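Local coordinates for protein acyl-coenzyme A oxidase 3 (Yarrowia lipolytica, PDB 5YS9) that oxidises acyl-CoA substrates of different chain lengths to (2E)-enoyl-CoA, using FAD and oxygen and releasing hydrogen peroxide, in peroxisomal fatty acid beta-oxidation, at residues A[351-356]-A[617-622]; A[214-219]-A[224-229]; A[522-527]-A[602-607]. All coordinates share one frame; numbering follows the deposited sequence.

Contact 1: A[351-356]-A[617-622]. With FAD (flavin-adenine dinucleotide), chain D.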
loop_
_atom_site.group_PDB
_atom_site.type_symbol
_atom_site.label_atom_id
_atom_site.label_comp_id
_atom_site.label_asym_id
_atom_site.label_seq_id
_atom_site.Cartn_x
_atom_site.Cartn_y
_atom_site.Cartn_z
ATOM N N HIS A 351 -10.009 12.252 -12.408
ATOM C CA HIS A 351 -10.529 11.521 -11.303
ATOM C C HIS A 351 -11.357 10.285 -11.751
ATOM O O HIS A 351 -11.293 9.192 -11.107
ATOM C CB HIS A 351 -11.318 12.444 -10.398
ATOM C CG HIS A 351 -11.422 11.932 -9.011
ATOM N ND1 HIS A 351 -10.377 12.029 -8.118
ATOM C CD2 HIS A 351 -12.420 11.275 -8.380
ATOM C CE1 HIS A 351 -10.762 11.509 -6.971
ATOM N NE2 HIS A 351 -11.991 11.037 -7.104
ATOM N N GLN A 352 -12.080 10.453 -12.861
ATOM C CA GLN A 352 -12.786 9.349 -13.517
ATOM C C GLN A 352 -11.828 8.227 -13.884
ATOM O O GLN A 352 -12.118 7.079 -13.582
ATOM C CB GLN A 352 -13.556 9.828 -14.765
ATOM C CG GLN A 352 -14.747 10.764 -14.443
ATOM C CD GLN A 352 -15.427 11.329 -15.674
ATOM O OE1 GLN A 352 -15.122 10.910 -16.797
ATOM N NE2 GLN A 352 -16.377 12.264 -15.473
ATOM N N ARG A 353 -10.673 8.564 -14.434
ATOM C CA ARG A 353 -9.621 7.605 -14.755
ATOM C C ARG A 353 -9.047 6.891 -13.543
ATOM O O ARG A 353 -8.664 5.745 -13.620
ATOM C CB ARG A 353 -8.499 8.269 -15.534
ATOM C CG ARG A 353 -8.774 8.409 -17.007
ATOM C CD ARG A 353 -7.715 9.252 -17.662
ATOM N NE ARG A 353 -7.763 9.160 -19.104
ATOM C CZ ARG A 353 -7.205 8.192 -19.803
ATOM N NH1 ARG A 353 -6.548 7.231 -19.195
ATOM N NH2 ARG A 353 -7.299 8.196 -21.108
ATOM N N ARG A 354 -8.923 7.599 -12.439
ATOM C CA ARG A 354 -8.474 6.987 -11.204
ATOM C C ARG A 354 -9.413 5.924 -10.666
ATOM O O ARG A 354 -8.963 4.912 -10.181
ATOM C CB ARG A 354 -8.275 8.039 -10.127
ATOM C CG ARG A 354 -7.216 9.065 -10.432
ATOM C CD ARG A 354 -6.328 9.262 -9.226
ATOM N NE ARG A 354 -6.612 10.509 -8.551
ATOM C CZ ARG A 354 -6.634 10.662 -7.240
ATOM N NH1 ARG A 354 -6.906 11.840 -6.735
ATOM N NH2 ARG A 354 -6.379 9.647 -6.449
ATOM N N LEU A 355 -10.712 6.171 -10.712
ATOM C CA LEU A 355 -11.655 5.289 -10.054
ATOM C C LEU A 355 -12.506 4.401 -10.933
ATOM O O LEU A 355 -12.791 3.278 -10.580
ATOM C CB LEU A 355 -12.569 6.091 -9.138
ATOM C CG LEU A 355 -11.946 6.924 -8.029
ATOM C CD1 LEU A 355 -13.034 7.647 -7.270
ATOM C CD2 LEU A 355 -11.116 6.064 -7.102
ATOM N N LEU A 356 -12.941 4.900 -12.073
ATOM C CA LEU A 356 -13.930 4.122 -12.859
ATOM C C LEU A 356 -13.392 2.784 -13.430
ATOM O O LEU A 356 -14.136 1.806 -13.462
ATOM C CB LEU A 356 -14.583 4.972 -13.932
ATOM C CG LEU A 356 -15.369 6.159 -13.377
ATOM C CD1 LEU A 356 -15.974 6.954 -14.529
ATOM C CD2 LEU A 356 -16.457 5.788 -12.380
ATOM N N GLU A 617 -8.463 7.940 -26.429
ATOM C CA GLU A 617 -9.726 8.624 -26.631
ATOM C C GLU A 617 -10.899 7.737 -26.209
ATOM O O GLU A 617 -11.872 8.212 -25.636
ATOM C CB GLU A 617 -9.848 9.074 -28.077
ATOM C CG GLU A 617 -11.028 10.002 -28.321
ATOM C CD GLU A 617 -10.842 10.873 -29.552
ATOM O OE1 GLU A 617 -9.766 11.506 -29.657
ATOM O OE2 GLU A 617 -11.764 10.919 -30.403
ATOM N N LEU A 618 -10.788 6.437 -26.459
ATOM C CA LEU A 618 -11.877 5.515 -26.124
ATOM C C LEU A 618 -12.050 5.336 -24.619
ATOM O O LEU A 618 -13.162 5.406 -24.140
ATOM C CB LEU A 618 -11.679 4.189 -26.842
ATOM C CG LEU A 618 -11.990 4.296 -28.354
ATOM C CD1 LEU A 618 -11.720 2.976 -29.058
ATOM C CD2 LEU A 618 -13.423 4.762 -28.591
ATOM N N VAL A 619 -10.934 5.208 -23.896
ATOM C CA VAL A 619 -10.918 5.151 -22.437
ATOM C C VAL A 619 -11.585 6.424 -21.836
ATOM O O VAL A 619 -12.427 6.310 -20.964
ATOM C CB VAL A 619 -9.468 4.986 -21.890
ATOM C CG1 VAL A 619 -9.432 5.134 -20.377
ATOM C CG2 VAL A 619 -8.881 3.646 -22.266
ATOM N N ASN A 620 -11.204 7.614 -22.310
ATOM C CA ASN A 620 -11.898 8.878 -21.950
ATOM C C ASN A 620 -13.373 8.838 -22.217
ATOM O O ASN A 620 -14.180 9.203 -21.329
ATOM C CB ASN A 620 -11.339 10.085 -22.679
ATOM C CG ASN A 620 -9.920 10.426 -22.264
ATOM O OD1 ASN A 620 -9.407 9.902 -21.283
ATOM N ND2 ASN A 620 -9.265 11.273 -23.043
ATOM N N HIS A 621 -13.733 8.358 -23.404
ATOM C CA HIS A 621 -15.150 8.218 -23.775
ATOM C C HIS A 621 -15.930 7.296 -22.842
ATOM O O HIS A 621 -17.003 7.669 -22.357
ATOM C CB HIS A 621 -15.301 7.787 -25.237
ATOM C CG HIS A 621 -16.691 7.406 -25.623
ATOM N ND1 HIS A 621 -17.077 6.090 -25.806
ATOM C CD2 HIS A 621 -17.780 8.159 -25.877
ATOM C CE1 HIS A 621 -18.358 6.048 -26.125
ATOM N NE2 HIS A 621 -18.807 7.293 -26.167
ATOM N N TYR A 622 -15.413 6.106 -22.586
ATOM C CA TYR A 622 -16.115 5.152 -21.699
ATOM C C TYR A 622 -16.090 5.574 -20.244
ATOM O O TYR A 622 -17.023 5.290 -19.496
ATOM C CB TYR A 622 -15.552 3.730 -21.837
ATOM C CG TYR A 622 -16.023 3.084 -23.095
ATOM C CD1 TYR A 622 -17.342 2.629 -23.203
ATOM C CD2 TYR A 622 -15.156 2.918 -24.186
ATOM C CE1 TYR A 622 -17.787 2.012 -24.366
ATOM C CE2 TYR A 622 -15.585 2.303 -25.340
ATOM C CZ TYR A 622 -16.902 1.862 -25.418
ATOM O OH TYR A 622 -17.334 1.305 -26.546
HETATM P PA FAD D . -9.015 17.519 -1.820
HETATM O O1A FAD D . -8.149 18.693 -2.070
HETATM O O2A FAD D . -10.487 17.627 -1.913
HETATM O O5B FAD D . -8.653 16.317 -2.773
HETATM C C5B FAD D . -9.359 15.105 -2.558
HETATM C C4B FAD D . -9.161 14.218 -3.757
HETATM O O4B FAD D . -9.695 14.872 -4.900
HETATM C C3B FAD D . -7.681 14.051 -3.984
HETATM O O3B FAD D . -7.386 12.702 -4.288
HETATM C C2B FAD D . -7.386 14.874 -5.200
HETATM O O2B FAD D . -6.372 14.244 -5.973
HETATM C C1B FAD D . -8.716 14.947 -5.916
HETATM N N9A FAD D . -8.729 16.266 -6.548
HETATM C C8A FAD D . -8.900 17.431 -5.917
HETATM N N7A FAD D . -8.824 18.450 -6.792
HETATM C C5A FAD D . -8.586 17.938 -8.004
HETATM C C6A FAD D . -8.388 18.461 -9.367
HETATM N N6A FAD D . -8.434 19.778 -9.632
HETATM N N1A FAD D . -8.163 17.573 -10.341
HETATM C C2A FAD D . -8.117 16.260 -10.098
HETATM N N3A FAD D . -8.283 15.712 -8.893
HETATM C C4A FAD D . -8.515 16.492 -7.831
HETATM N N1 FAD D . -3.723 20.776 7.457
HETATM C C2 FAD D . -3.323 21.816 8.200
HETATM O O2 FAD D . -3.614 22.945 7.825
HETATM N N3 FAD D . -2.614 21.686 9.312
HETATM C C4 FAD D . -2.256 20.508 9.773
HETATM O O4 FAD D . -1.607 20.425 10.804
HETATM C C4X FAD D . -2.651 19.311 9.028
HETATM N N5 FAD D . -2.316 18.088 9.442
HETATM C C5X FAD D . -2.700 17.012 8.751
HETATM C C6 FAD D . -2.353 15.767 9.226
HETATM C C7 FAD D . -2.737 14.646 8.536
HETATM C C7M FAD D . -2.346 13.296 9.047
HETATM C C8 FAD D . -3.525 14.786 7.296
HETATM C C8M FAD D . -3.947 13.571 6.536
HETATM C C9 FAD D . -3.868 16.029 6.819
HETATM C C9A FAD D . -3.490 17.156 7.508
HETATM N N10 FAD D . -3.834 18.433 7.040
HETATM C C10 FAD D . -3.430 19.522 7.804
HETATM C "C1'" FAD D . -4.625 18.646 5.827
HETATM C "C2'" FAD D . -3.938 18.232 4.525
HETATM O "O2'" FAD D . -3.038 19.248 4.098
HETATM C "C3'" FAD D . -4.976 17.957 3.435
HETATM O "O3'" FAD D . -5.475 16.652 3.641
HETATM C "C4'" FAD D . -4.453 18.013 2.008
HETATM O "O4'" FAD D . -3.531 19.088 1.905
HETATM C "C5'" FAD D . -5.548 18.305 0.994
HETATM O "O5'" FAD D . -6.373 17.201 0.659
HETATM P P FAD D . -7.954 17.317 0.817
HETATM O O1P FAD D . -8.415 16.397 1.881
HETATM O O2P FAD D . -8.291 18.751 0.921
HETATM O O3P FAD D . -8.582 16.718 -0.509
#
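Arg353 takes hold of Asn620 side-on, with two nitrogens on one oxygen. Arg353 NE donates to Asn620 OD1 at 2.8 Å, and Arg353 NH2 donates to Asn620 OD1 at 2.7 Å. Both bonds are bent, with N-H...O angles of 134° and 136°. The NE bond runs almost straight out from the amide C=O. NH2 comes in from above the carbonyl plane, not along a lone pair. Guanidinium and amide planes stand 85° apart, so the two flat groups meet nearly at right angles. The arginine chain is extended from CG to NE, which carries its end across to the other helix. The tight part is completed by Val619. Its CG1 lies over one face of the guanidinium, 3.8 Å from Arg353 NH1, towards the rim of the group. Arg353 NH1 also forms a salt bridge with Glu595 of helix 579-596. Bonds at the edge and a methyl over one face thus fix how this buried charge is turned.

Helix 349-385 belongs to the C-alpha1 part of the acyl-CoA oxidase fold. Helix 609-628 belongs to the C-terminal part of that fold, so the contact joins the two helical regions. The next residue, Arg354, reaches the cofactor instead. Arg354 NH1 donates to FAD O3B, a ribose hydroxyl oxygen, at 2.6 Å. His351 CE1 lies over one face of the Arg354 guanidinium, near its rim.

The rest of the contact is loose. The nearest CA atoms, Arg353 CA and Asn620 CA, are 7.7 Å apart. Asn620 is partly exposed and packs against Glu545 of the second subunit. On helix 609-628, Glu617 and His621 turn away from Arg353 and stand at the solvent-exposed surface.

Contact 2: A[214-219]-A[224-229]; sequences FARLLV and YGVKIF
Phe214 faces Ile228 across the hairpin, in a non-hydrogen-bonded antiparallel pair. The two side chains lie alongside, pointing the same way. Ile228 CG1 sits over the face of the Phe214 ring, 4.0 Å from its centroid, as a CH-pi contact. Ile228 CD1 reaches Phe214 CZ at 3.5 Å, while Val226 CG1 comes to the edge of the ring. A chi1 of -73° puts Phe214 CG beside the backbone N and lays the ring along Ile228. Phe160 meets it from outside the hairpin. With an alanine here, Ile228 CG1 and CD1 would probably lose the aromatic face they lie against, and a gap would open beside Val226 CG1.

Ala215 pairs with Lys227 through two backbone bonds. Ala215 N donates to Lys227 O at 3.0 Å, and Lys227 N donates to Ala215 O at 2.9 Å. The edge of the Phe229 ring meets Ala215 O, and its CE1 also packs near Ala215 CB.

Arg216 faces Val226, whose CG2 lies over one face of the guanidinium. The polar end is held outside the pair: Arg216 NH2 bonds to Leu174 O and Ala172 O, and NE bridges to Asp223.

Leu217 bonds to two successive residues. Leu217 N donates to Gly225 O at 2.9 Å, and Leu217 O accepts from Tyr224 N at 2.8 Å. Gly225 takes a positive phi of 78°, which favours glycine. Leu217 CD1 touches the edge of the Phe229 ring, and CD2 meets Tyr224 CB. Val219 CB then approaches Tyr224 CE1.

The Phe214 side chain is about 6 Å from a bound FAD. Together the strands form a twisted beta hairpin in the beta-sheet middle domain of the acyl-CoA dehydrogenase and oxidase fold.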
loop_
_atom_site.group_PDB
_atom_site.type_symbol
_atom_site.label_atom_id
_atom_site.label_comp_id
_atom_site.label_asym_id
_atom_site.label_seq_id
_atom_site.Cartn_x
_atom_site.Cartn_y
_atom_site.Cartn_z
ATOM N N PHE A 214 2.459 -30.596 10.393
ATOM C CA PHE A 214 3.157 -31.039 9.199
ATOM C C PHE A 214 4.613 -31.379 9.575
ATOM O O PHE A 214 5.338 -30.508 10.049
ATOM C CB PHE A 214 3.086 -29.966 8.090
ATOM C CG PHE A 214 1.726 -29.851 7.464
ATOM C CD1 PHE A 214 0.660 -29.269 8.163
ATOM C CD2 PHE A 214 1.483 -30.323 6.170
ATOM C CE1 PHE A 214 -0.614 -29.185 7.600
ATOM C CE2 PHE A 214 0.195 -30.232 5.593
ATOM C CZ PHE A 214 -0.849 -29.668 6.314
ATOM N N ALA A 215 5.004 -32.638 9.387
ATOM C CA ALA A 215 6.348 -33.122 9.702
ATOM C C ALA A 215 6.874 -34.148 8.699
ATOM O O ALA A 215 6.107 -34.840 8.057
ATOM C CB ALA A 215 6.382 -33.703 11.099
ATOM N N ARG A 216 8.192 -34.242 8.582
ATOM C CA ARG A 216 8.802 -35.253 7.744
ATOM C C ARG A 216 8.597 -36.609 8.370
ATOM O O ARG A 216 8.894 -36.799 9.527
ATOM C CB ARG A 216 10.298 -35.018 7.622
ATOM C CG ARG A 216 10.731 -33.577 7.532
ATOM C CD ARG A 216 12.029 -33.483 6.760
ATOM N NE ARG A 216 11.886 -34.088 5.451
ATOM C CZ ARG A 216 11.644 -33.415 4.341
ATOM N NH1 ARG A 216 11.516 -34.054 3.207
ATOM N NH2 ARG A 216 11.525 -32.107 4.370
ATOM N N LEU A 217 8.100 -37.557 7.599
ATOM C CA LEU A 217 7.862 -38.866 8.147
ATOM C C LEU A 217 9.120 -39.696 8.017
ATOM O O LEU A 217 9.632 -39.899 6.936
ATOM C CB LEU A 217 6.698 -39.538 7.433
ATOM C CG LEU A 217 6.408 -41.004 7.739
ATOM C CD1 LEU A 217 5.820 -41.184 9.117
ATOM C CD2 LEU A 217 5.474 -41.563 6.689
ATOM N N LEU A 218 9.619 -40.148 9.152
ATOM C CA LEU A 218 10.828 -40.925 9.175
ATOM C C LEU A 218 10.548 -42.291 9.751
ATOM O O LEU A 218 10.161 -42.415 10.895
ATOM C CB LEU A 218 11.878 -40.217 10.023
ATOM C CG LEU A 218 12.165 -38.750 9.718
ATOM C CD1 LEU A 218 13.180 -38.184 10.682
ATOM C CD2 LEU A 218 12.652 -38.570 8.300
ATOM N N VAL A 219 10.767 -43.317 8.951
ATOM C CA VAL A 219 10.653 -44.677 9.420
ATOM C C VAL A 219 11.932 -45.420 9.097
ATOM O O VAL A 219 12.315 -45.531 7.949
ATOM C CB VAL A 219 9.465 -45.392 8.768
ATOM C CG1 VAL A 219 9.106 -46.634 9.542
ATOM C CG2 VAL A 219 8.274 -44.469 8.702
ATOM N N TYR A 224 10.245 -40.183 4.213
ATOM C CA TYR A 224 9.097 -40.252 3.278
ATOM C C TYR A 224 8.412 -38.911 2.964
ATOM O O TYR A 224 7.287 -38.911 2.495
ATOM C CB TYR A 224 8.033 -41.218 3.827
ATOM C CG TYR A 224 8.498 -42.618 3.789
ATOM C CD1 TYR A 224 9.197 -43.163 4.860
ATOM C CD2 TYR A 224 8.277 -43.417 2.667
ATOM C CE1 TYR A 224 9.646 -44.468 4.835
ATOM C CE2 TYR A 224 8.720 -44.717 2.638
ATOM C CZ TYR A 224 9.408 -45.223 3.722
ATOM O OH TYR A 224 9.861 -46.491 3.711
ATOM N N GLY A 225 9.054 -37.774 3.220
ATOM C CA GLY A 225 8.426 -36.472 2.961
ATOM C C GLY A 225 7.413 -36.063 4.028
ATOM O O GLY A 225 7.152 -36.798 5.007
ATOM N N VAL A 226 6.822 -34.890 3.809
ATOM C CA VAL A 226 6.008 -34.205 4.783
ATOM C C VAL A 226 4.588 -34.772 4.811
ATOM O O VAL A 226 3.959 -34.875 3.772
ATOM C CB VAL A 226 5.989 -32.686 4.463
ATOM C CG1 VAL A 226 4.989 -31.930 5.340
ATOM C CG2 VAL A 226 7.397 -32.096 4.583
ATOM N N LYS A 227 4.101 -35.161 5.991
ATOM C CA LYS A 227 2.714 -35.617 6.162
ATOM C C LYS A 227 2.147 -34.883 7.335
ATOM O O LYS A 227 2.815 -34.051 7.927
ATOM C CB LYS A 227 2.648 -37.133 6.458
ATOM C CG LYS A 227 3.509 -38.036 5.584
ATOM C CD LYS A 227 3.109 -37.973 4.122
ATOM C CE LYS A 227 4.233 -38.543 3.276
ATOM N NZ LYS A 227 3.945 -38.443 1.827
ATOM N N ILE A 228 0.950 -35.279 7.729
ATOM C CA ILE A 228 0.125 -34.534 8.642
ATOM C C ILE A 228 -0.207 -35.426 9.824
ATOM O O ILE A 228 -0.717 -36.544 9.626
ATOM C CB ILE A 228 -1.198 -34.059 7.967
ATOM C CG1 ILE A 228 -0.938 -33.465 6.588
ATOM C CG2 ILE A 228 -1.869 -33.017 8.827
ATOM C CD1 ILE A 228 -2.179 -32.924 5.874
ATOM N N PHE A 229 0.030 -34.899 11.040
ATOM C CA PHE A 229 -0.184 -35.633 12.320
ATOM C C PHE A 229 -1.001 -34.762 13.277
ATOM O O PHE A 229 -0.753 -33.536 13.389
ATOM C CB PHE A 229 1.173 -35.998 12.992
ATOM C CG PHE A 229 2.127 -36.718 12.076
ATOM C CD1 PHE A 229 2.861 -36.017 11.122
ATOM C CD2 PHE A 229 2.279 -38.108 12.143
ATOM C CE1 PHE A 229 3.717 -36.671 10.245
ATOM C CE2 PHE A 229 3.154 -38.774 11.278
ATOM C CZ PHE A 229 3.867 -38.053 10.324
#

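Contact 3: A[522-527]-A[602-607]; sequences IQRATD and LREGFL
Arg524 of helix 507-534 meets Arg603 and Glu604 at the end of helix 598-604. The three form a salt-bridge network between helices of the C-terminal part of the oxidase fold. Its Arg603-Glu604 link is long and of charges only. Helix 598-604 stops in a Schellman motif, where Gly605 takes positive phi.

The Arg524 CB points toward the other segment. CG and CD carry the chain further, and no atom of 602-607 meets them closely. At chi3 the chain bends sharply, almost eclipsed at 7°, and this turns NE back on the chain. Arg524 NE then lies 3.4 Å from Arg603 NH1. Arg524 CZ is 3.4 Å from Arg603 NE, which sits over one face of the guanidinium, offset toward its rim. The two guanidinium planes are 35° apart, so the groups overlap at a tilt. Arg524 NH2 comes to 3.1 Å from Arg603 NE. Both are donors, so no bond joins them.

Arg524 NH1 lies beside Glu604 OE2, a salt bridge whose modelled length is doubtful. Only the pairing of opposite charges should be read from it. Glu604 is folded at chi2, so its carboxylate turns back toward the arginines. It probably offsets part of their joint positive charge. Arg603 has a second acid as well: its NH1 forms a salt bridge with Asp613 of the second subunit. The contact is therefore close to the subunit interface, and all three side chains are partly exposed.

Within helix 507-534, Thr526 OG1 donates to Ile522 O at 2.6 Å, while Thr526 N reaches Ile522 O from the opposite face of the carbonyl plane.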
loop_
_atom_site.group_PDB
_atom_site.type_symbol
_atom_site.label_atom_id
_atom_site.label_comp_id
_atom_site.label_asym_id
_atom_site.label_seq_id
_atom_site.Cartn_x
_atom_site.Cartn_y
_atom_site.Cartn_z
ATOM N N ILE A 522 4.295 -15.811 -24.650
ATOM C CA ILE A 522 4.509 -17.233 -24.321
ATOM C C ILE A 522 5.268 -18.020 -25.410
ATOM O O ILE A 522 6.172 -18.810 -25.098
ATOM C CB ILE A 522 3.166 -17.944 -24.033
ATOM C CG1 ILE A 522 2.558 -17.364 -22.768
ATOM C CG2 ILE A 522 3.344 -19.476 -23.910
ATOM C CD1 ILE A 522 1.097 -17.690 -22.567
ATOM N N GLN A 523 4.894 -17.836 -26.676
ATOM C CA GLN A 523 5.644 -18.496 -27.769
ATOM C C GLN A 523 7.123 -18.054 -27.787
ATOM O O GLN A 523 8.014 -18.907 -27.954
ATOM C CB GLN A 523 5.008 -18.262 -29.143
ATOM C CG GLN A 523 3.546 -18.725 -29.322
ATOM C CD GLN A 523 3.330 -20.221 -29.317
ATOM O OE1 GLN A 523 4.276 -20.985 -29.392
ATOM N NE2 GLN A 523 2.067 -20.645 -29.230
ATOM N N ARG A 524 7.399 -16.763 -27.587
ATOM C CA ARG A 524 8.807 -16.281 -27.648
ATOM C C ARG A 524 9.601 -16.813 -26.455
ATOM O O ARG A 524 10.732 -17.297 -26.607
ATOM C CB ARG A 524 8.908 -14.747 -27.772
ATOM C CG ARG A 524 8.839 -14.276 -29.238
ATOM C CD ARG A 524 8.591 -12.776 -29.438
ATOM N NE ARG A 524 8.643 -12.056 -28.161
ATOM C CZ ARG A 524 7.609 -11.495 -27.520
ATOM N NH1 ARG A 524 6.383 -11.462 -28.031
ATOM N NH2 ARG A 524 7.825 -10.930 -26.340
ATOM N N ALA A 525 8.973 -16.779 -25.287
ATOM C CA ALA A 525 9.567 -17.356 -24.074
ATOM C C ALA A 525 9.800 -18.860 -24.219
ATOM O O ALA A 525 10.814 -19.361 -23.776
ATOM C CB ALA A 525 8.708 -17.068 -22.836
ATOM N N THR A 526 8.858 -19.570 -24.814
ATOM C CA THR A 526 9.044 -20.987 -25.065
ATOM C C THR A 526 10.183 -21.223 -26.080
ATOM O O THR A 526 11.009 -22.103 -25.847
ATOM C CB THR A 526 7.758 -21.641 -25.534
ATOM O OG1 THR A 526 6.713 -21.346 -24.603
ATOM C CG2 THR A 526 7.937 -23.161 -25.622
ATOM N N ASP A 527 10.246 -20.416 -27.153
ATOM C CA ASP A 527 11.379 -20.476 -28.123
ATOM C C ASP A 527 12.741 -20.324 -27.433
ATOM O O ASP A 527 13.670 -21.100 -27.735
ATOM C CB ASP A 527 11.302 -19.388 -29.226
ATOM C CG ASP A 527 10.162 -19.612 -30.213
ATOM O OD1 ASP A 527 9.606 -20.721 -30.278
ATOM O OD2 ASP A 527 9.781 -18.648 -30.907
ATOM N N LEU A 602 2.251 -2.562 -29.115
ATOM C CA LEU A 602 3.202 -2.031 -30.088
ATOM C C LEU A 602 4.218 -3.097 -30.531
ATOM O O LEU A 602 4.434 -3.331 -31.709
ATOM C CB LEU A 602 3.931 -0.799 -29.522
ATOM C CG LEU A 602 3.518 0.608 -30.037
ATOM C CD1 LEU A 602 2.090 0.702 -30.568
ATOM C CD2 LEU A 602 3.793 1.699 -28.982
ATOM N N ARG A 603 4.826 -3.749 -29.566
ATOM C CA ARG A 603 5.858 -4.719 -29.835
ATOM C C ARG A 603 5.389 -5.921 -30.672
ATOM O O ARG A 603 6.155 -6.399 -31.494
ATOM C CB ARG A 603 6.439 -5.177 -28.508
ATOM C CG ARG A 603 7.654 -6.057 -28.606
ATOM C CD ARG A 603 7.318 -7.530 -28.444
ATOM N NE ARG A 603 8.404 -8.181 -27.718
ATOM C CZ ARG A 603 9.508 -8.686 -28.259
ATOM N NH1 ARG A 603 10.402 -9.257 -27.461
ATOM N NH2 ARG A 603 9.722 -8.664 -29.570
ATOM N N GLU A 604 4.160 -6.407 -30.462
ATOM C CA GLU A 604 3.621 -7.502 -31.281
ATOM C C GLU A 604 3.092 -7.019 -32.615
ATOM O O GLU A 604 2.812 -7.824 -33.479
ATOM C CB GLU A 604 2.498 -8.267 -30.562
ATOM C CG GLU A 604 2.908 -8.937 -29.270
ATOM C CD GLU A 604 3.929 -10.036 -29.458
ATOM O OE1 GLU A 604 3.633 -11.052 -30.112
ATOM O OE2 GLU A 604 5.041 -9.882 -28.937
ATOM N N GLY A 605 2.888 -5.721 -32.762
ATOM C CA GLY A 605 2.496 -5.148 -34.043
ATOM C C GLY A 605 1.008 -5.191 -34.295
ATOM O O GLY A 605 0.583 -4.952 -35.413
ATOM N N PHE A 606 0.212 -5.455 -33.259
ATOM C CA PHE A 606 -1.240 -5.374 -33.365
ATOM C C PHE A 606 -1.750 -3.927 -33.539
ATOM O O PHE A 606 -2.725 -3.681 -34.253
ATOM C CB PHE A 606 -1.891 -5.975 -32.133
ATOM C CG PHE A 606 -3.361 -6.277 -32.304
ATOM C CD1 PHE A 606 -3.778 -7.443 -32.928
ATOM C CD2 PHE A 606 -4.327 -5.389 -31.853
ATOM C CE1 PHE A 606 -5.119 -7.724 -33.070
ATOM C CE2 PHE A 606 -5.675 -5.664 -32.005
ATOM C CZ PHE A 606 -6.076 -6.826 -32.611
ATOM N N LEU A 607 -1.092 -3.000 -32.864
ATOM C CA LEU A 607 -1.399 -1.580 -32.932
ATOM C C LEU A 607 -0.152 -0.816 -33.401
ATOM O O LEU A 607 0.968 -1.273 -33.240
ATOM C CB LEU A 607 -1.777 -1.068 -31.540
ATOM C CG LEU A 607 -3.000 -1.612 -30.782
ATOM C CD1 LEU A 607 -3.297 -0.755 -29.554
ATOM C CD2 LEU A 607 -4.251 -1.701 -31.634
#

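Overall arrangement
From the N terminus, contact 2 comes first. It closes a short turn between strands 210-219 and 222-232 of the middle domain, before the other contacts begin. Contact 1 opens next, on helix 349-385. Contact 3 opens on helix 507-534 and closes on helix 598-604. Contact 1 then closes on helix 609-628, the next helix, so it encloses contact 3 without crossing it. Contact 1 joins the C-alpha1 helices to the C-terminal helical region, and contact 3 joins two helices within that region. Their centres are about 28 Å apart, and both touch the second subunit. Contact 2 is about 54 Å from contact 1, centre to centre, across the chain's centre.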